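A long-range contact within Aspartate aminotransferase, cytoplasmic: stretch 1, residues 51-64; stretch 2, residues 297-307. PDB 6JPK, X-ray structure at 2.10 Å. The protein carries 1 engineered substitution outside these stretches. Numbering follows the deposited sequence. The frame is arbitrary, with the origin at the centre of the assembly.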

# COMPACT_ATOMS: atom_id res chain seq x y z
N PRO A 51 25.12 -3.35 1.08
CA PRO A 51 25.60 -4.65 1.60
C PRO A 51 24.88 -5.09 2.86
O PRO A 51 24.53 -6.27 2.99
CB PRO A 51 27.10 -4.39 1.84
CG PRO A 51 27.45 -3.30 0.84
CD PRO A 51 26.23 -2.42 0.77
N ALA A 52 24.61 -4.16 3.78
CA ALA A 52 23.89 -4.54 5.01
C ALA A 52 22.47 -5.00 4.71
O ALA A 52 21.96 -5.90 5.39
CB ALA A 52 23.88 -3.37 5.99
N VAL A 53 21.83 -4.42 3.70
CA VAL A 53 20.47 -4.82 3.36
C VAL A 53 20.46 -6.19 2.69
O VAL A 53 19.61 -7.03 2.98
CB VAL A 53 19.79 -3.75 2.48
CG1 VAL A 53 18.59 -4.33 1.73
CG2 VAL A 53 19.40 -2.55 3.32
N LYS A 54 21.40 -6.42 1.77
CA LYS A 54 21.50 -7.73 1.15
C LYS A 54 21.79 -8.80 2.20
O LYS A 54 21.18 -9.87 2.20
CB LYS A 54 22.60 -7.73 0.08
CG LYS A 54 22.61 -8.96 -0.80
CD LYS A 54 23.75 -8.89 -1.82
CE LYS A 54 23.74 -7.55 -2.55
NZ LYS A 54 25.06 -7.21 -3.18
N LYS A 55 22.74 -8.50 3.09
CA LYS A 55 23.05 -9.41 4.20
C LYS A 55 21.82 -9.69 5.07
O LYS A 55 21.53 -10.85 5.39
CB LYS A 55 24.18 -8.78 5.03
CG LYS A 55 24.67 -9.60 6.21
CD LYS A 55 25.87 -8.90 6.85
CE LYS A 55 26.46 -9.74 7.97
NZ LYS A 55 27.84 -9.28 8.28
N ALA A 56 21.09 -8.64 5.45
CA ALA A 56 19.90 -8.82 6.29
C ALA A 56 18.84 -9.67 5.58
O ALA A 56 18.20 -10.52 6.21
CB ALA A 56 19.32 -7.46 6.70
N SER A 57 18.63 -9.45 4.29
CA SER A 57 17.61 -10.24 3.61
C SER A 57 18.02 -11.71 3.53
O SER A 57 17.16 -12.59 3.68
CB SER A 57 17.30 -9.67 2.21
OG SER A 57 18.40 -9.73 1.33
N LYS A 58 19.31 -12.01 3.37
CA LYS A 58 19.77 -13.40 3.42
C LYS A 58 19.54 -14.03 4.79
O LYS A 58 19.11 -15.19 4.89
CB LYS A 58 21.25 -13.48 3.05
CG LYS A 58 21.58 -13.11 1.60
CD LYS A 58 20.91 -14.05 0.62
CE LYS A 58 21.47 -13.88 -0.80
NZ LYS A 58 22.94 -14.08 -0.84
N ILE A 59 19.85 -13.29 5.85
CA ILE A 59 19.63 -13.78 7.21
C ILE A 59 18.15 -14.05 7.44
O ILE A 59 17.77 -15.10 7.99
CB ILE A 59 20.19 -12.78 8.23
CG1 ILE A 59 21.72 -12.77 8.17
CG2 ILE A 59 19.72 -13.12 9.67
CD1 ILE A 59 22.36 -11.58 8.89
N VAL A 60 17.29 -13.13 7.01
CA VAL A 60 15.85 -13.25 7.28
C VAL A 60 15.27 -14.46 6.54
O VAL A 60 14.45 -15.21 7.10
CB VAL A 60 15.14 -11.95 6.90
CG1 VAL A 60 13.64 -12.18 6.68
CG2 VAL A 60 15.35 -10.91 8.01
N GLU A 61 15.70 -14.70 5.31
CA GLU A 61 15.07 -15.76 4.53
C GLU A 61 15.40 -17.14 5.08
O GLU A 61 14.61 -18.08 4.92
CB GLU A 61 15.47 -15.65 3.05
CG GLU A 61 16.75 -16.39 2.67
CD GLU A 61 17.33 -15.91 1.34
OE1 GLU A 61 16.70 -15.03 0.70
OE2 GLU A 61 18.41 -16.40 0.95
N GLU A 62 16.53 -17.28 5.77
CA GLU A 62 16.92 -18.56 6.36
C GLU A 62 16.34 -18.78 7.74
O GLU A 62 16.49 -19.88 8.29
CB GLU A 62 18.45 -18.65 6.45
CG GLU A 62 19.14 -18.64 5.10
CD GLU A 62 19.05 -19.97 4.40
OE1 GLU A 62 18.89 -21.01 5.09
OE2 GLU A 62 19.12 -19.99 3.15
N GLN A 63 15.71 -17.77 8.33
CA GLN A 63 15.19 -17.91 9.68
C GLN A 63 14.07 -18.94 9.71
O GLN A 63 13.25 -19.02 8.79
CB GLN A 63 14.70 -16.56 10.21
CG GLN A 63 15.83 -15.72 10.78
CD GLN A 63 15.45 -14.27 11.02
OE1 GLN A 63 14.39 -13.82 10.59
NE2 GLN A 63 16.32 -13.53 11.69
N ALA A 64 14.04 -19.73 10.78
CA ALA A 64 13.05 -20.79 10.89
C ALA A 64 11.63 -20.24 10.85
O ALA A 64 10.73 -20.88 10.28
CB ALA A 64 13.28 -21.59 12.17
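Stretch 2, residues 297-307: AYGARIAAEIL

Stretch 2 is helical and packs across the helix formed by residues 51-62 of stretch 1. The two N-to-C directions make an angle of 107°, so the helices cross steeply, slightly past perpendicular. Their axes approach to 8.8 Å. The closest pair of CA atoms is S57 CA and I302 CA, 5.6 Å apart. Contact recurs every three or four residues of stretch 2, as expected when one side of a helix lies against a neighbour. Together the stretches bury 482 Å².

A297 does not reach stretch 1. The CA-to-CB bond of Y298 points sideways, but chi1 is t and the ring end comes nearer, with OH 4.0 Å from S57 CB. G299 and A300 make no contact.

R301 points toward stretch 1. Its NE lies 4.0 Å from V60 CG1, and its backbone O is 3.9 Å from V60 CG2. Its guanidinium nitrogens NH1 and NH2 are hydrogen-bonded elsewhere in the structure.

I302 starts sideways, with chi1 m and chi2 t, and its end turns nearer. CD1 meets S57 CB at 3.6 Å. CG2 packs against V53 CG1 and A56 CB, both at 4.1 Å. S57 OG is turned to its own helix, donating a hydrogen bond to K54 O at 2.9 Å.

A303 points away, and A304 is also out of contact. E305 points toward stretch 1 and has the largest covered area of any residue here. Its CB is 4.2 Å from A56 CB, its OE1 3.8 Å from V60 CG2, and its OE2 3.9 Å from I59 CG2. From the loop, Q63 NE2 donates a weak hydrogen bond to E305 OE1 at 3.3 Å.

I306 CG1 sits 3.7 Å from A56 CB. Its CD1 lies 3.6 Å from V53 CG2 and 4.4 Å from A52 CB. L307 makes no contact, and the helix continues beyond it.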

# COMPACT_ATOMS: atom_id res chain seq x y z
N ALA A 297 5.19 -6.96 4.23
CA ALA A 297 6.06 -7.48 5.27
C ALA A 297 7.54 -7.46 4.89
O ALA A 297 8.39 -7.19 5.74
CB ALA A 297 5.63 -8.91 5.61
N TYR A 298 7.86 -7.72 3.62
CA TYR A 298 9.23 -8.08 3.23
C TYR A 298 10.23 -7.00 3.63
O TYR A 298 11.25 -7.29 4.27
CB TYR A 298 9.28 -8.34 1.73
CG TYR A 298 10.67 -8.51 1.15
CD1 TYR A 298 11.34 -9.72 1.23
CD2 TYR A 298 11.31 -7.46 0.50
CE1 TYR A 298 12.61 -9.89 0.69
CE2 TYR A 298 12.57 -7.60 -0.05
CZ TYR A 298 13.22 -8.82 0.05
OH TYR A 298 14.48 -8.97 -0.49
N GLY A 299 9.98 -5.76 3.24
CA GLY A 299 10.90 -4.69 3.59
C GLY A 299 10.97 -4.44 5.08
O GLY A 299 12.02 -4.08 5.61
N ALA A 300 9.85 -4.62 5.79
CA ALA A 300 9.83 -4.37 7.23
C ALA A 300 10.68 -5.39 7.97
O ALA A 300 11.38 -5.04 8.93
CB ALA A 300 8.39 -4.40 7.74
N ARG A 301 10.63 -6.66 7.55
CA ARG A 301 11.47 -7.66 8.19
C ARG A 301 12.94 -7.31 8.01
O ARG A 301 13.74 -7.45 8.94
CB ARG A 301 11.18 -9.06 7.62
CG ARG A 301 9.81 -9.63 7.99
CD ARG A 301 9.63 -11.07 7.45
NE ARG A 301 9.82 -11.12 6.01
CZ ARG A 301 8.86 -11.38 5.11
NH1 ARG A 301 7.61 -11.66 5.48
NH2 ARG A 301 9.17 -11.39 3.81
N ILE A 302 13.31 -6.81 6.84
CA ILE A 302 14.71 -6.49 6.57
C ILE A 302 15.15 -5.33 7.45
O ILE A 302 16.19 -5.40 8.11
CB ILE A 302 14.91 -6.17 5.07
CG1 ILE A 302 14.83 -7.45 4.24
CG2 ILE A 302 16.23 -5.45 4.83
CD1 ILE A 302 14.80 -7.17 2.73
N ALA A 303 14.34 -4.26 7.48
CA ALA A 303 14.66 -3.08 8.27
C ALA A 303 14.72 -3.42 9.75
O ALA A 303 15.63 -2.97 10.46
CB ALA A 303 13.62 -1.98 8.00
N ALA A 304 13.77 -4.22 10.24
CA ALA A 304 13.80 -4.60 11.64
C ALA A 304 15.06 -5.42 11.94
O ALA A 304 15.65 -5.28 13.02
CB ALA A 304 12.55 -5.40 12.02
N GLU A 305 15.49 -6.26 11.00
CA GLU A 305 16.68 -7.07 11.25
C GLU A 305 17.90 -6.17 11.43
O GLU A 305 18.67 -6.34 12.39
CB GLU A 305 16.89 -8.06 10.10
CG GLU A 305 17.83 -9.18 10.45
CD GLU A 305 17.27 -10.11 11.54
OE1 GLU A 305 16.03 -10.21 11.69
OE2 GLU A 305 18.09 -10.73 12.25
N ILE A 306 18.07 -5.20 10.53
CA ILE A 306 19.17 -4.24 10.66
C ILE A 306 19.08 -3.47 11.97
O ILE A 306 20.04 -3.41 12.75
CB ILE A 306 19.18 -3.29 9.45
CG1 ILE A 306 19.55 -4.05 8.17
CG2 ILE A 306 20.12 -2.12 9.70
CD1 ILE A 306 19.56 -3.15 6.91
N LEU A 307 17.92 -2.86 12.23
CA LEU A 307 17.81 -1.90 13.32
C LEU A 307 17.99 -2.55 14.69
O LEU A 307 18.47 -1.90 15.62
CB LEU A 307 16.46 -1.17 13.24
CG LEU A 307 16.34 -0.25 12.01
CD1 LEU A 307 14.92 0.25 11.77
CD2 LEU A 307 17.29 0.92 12.15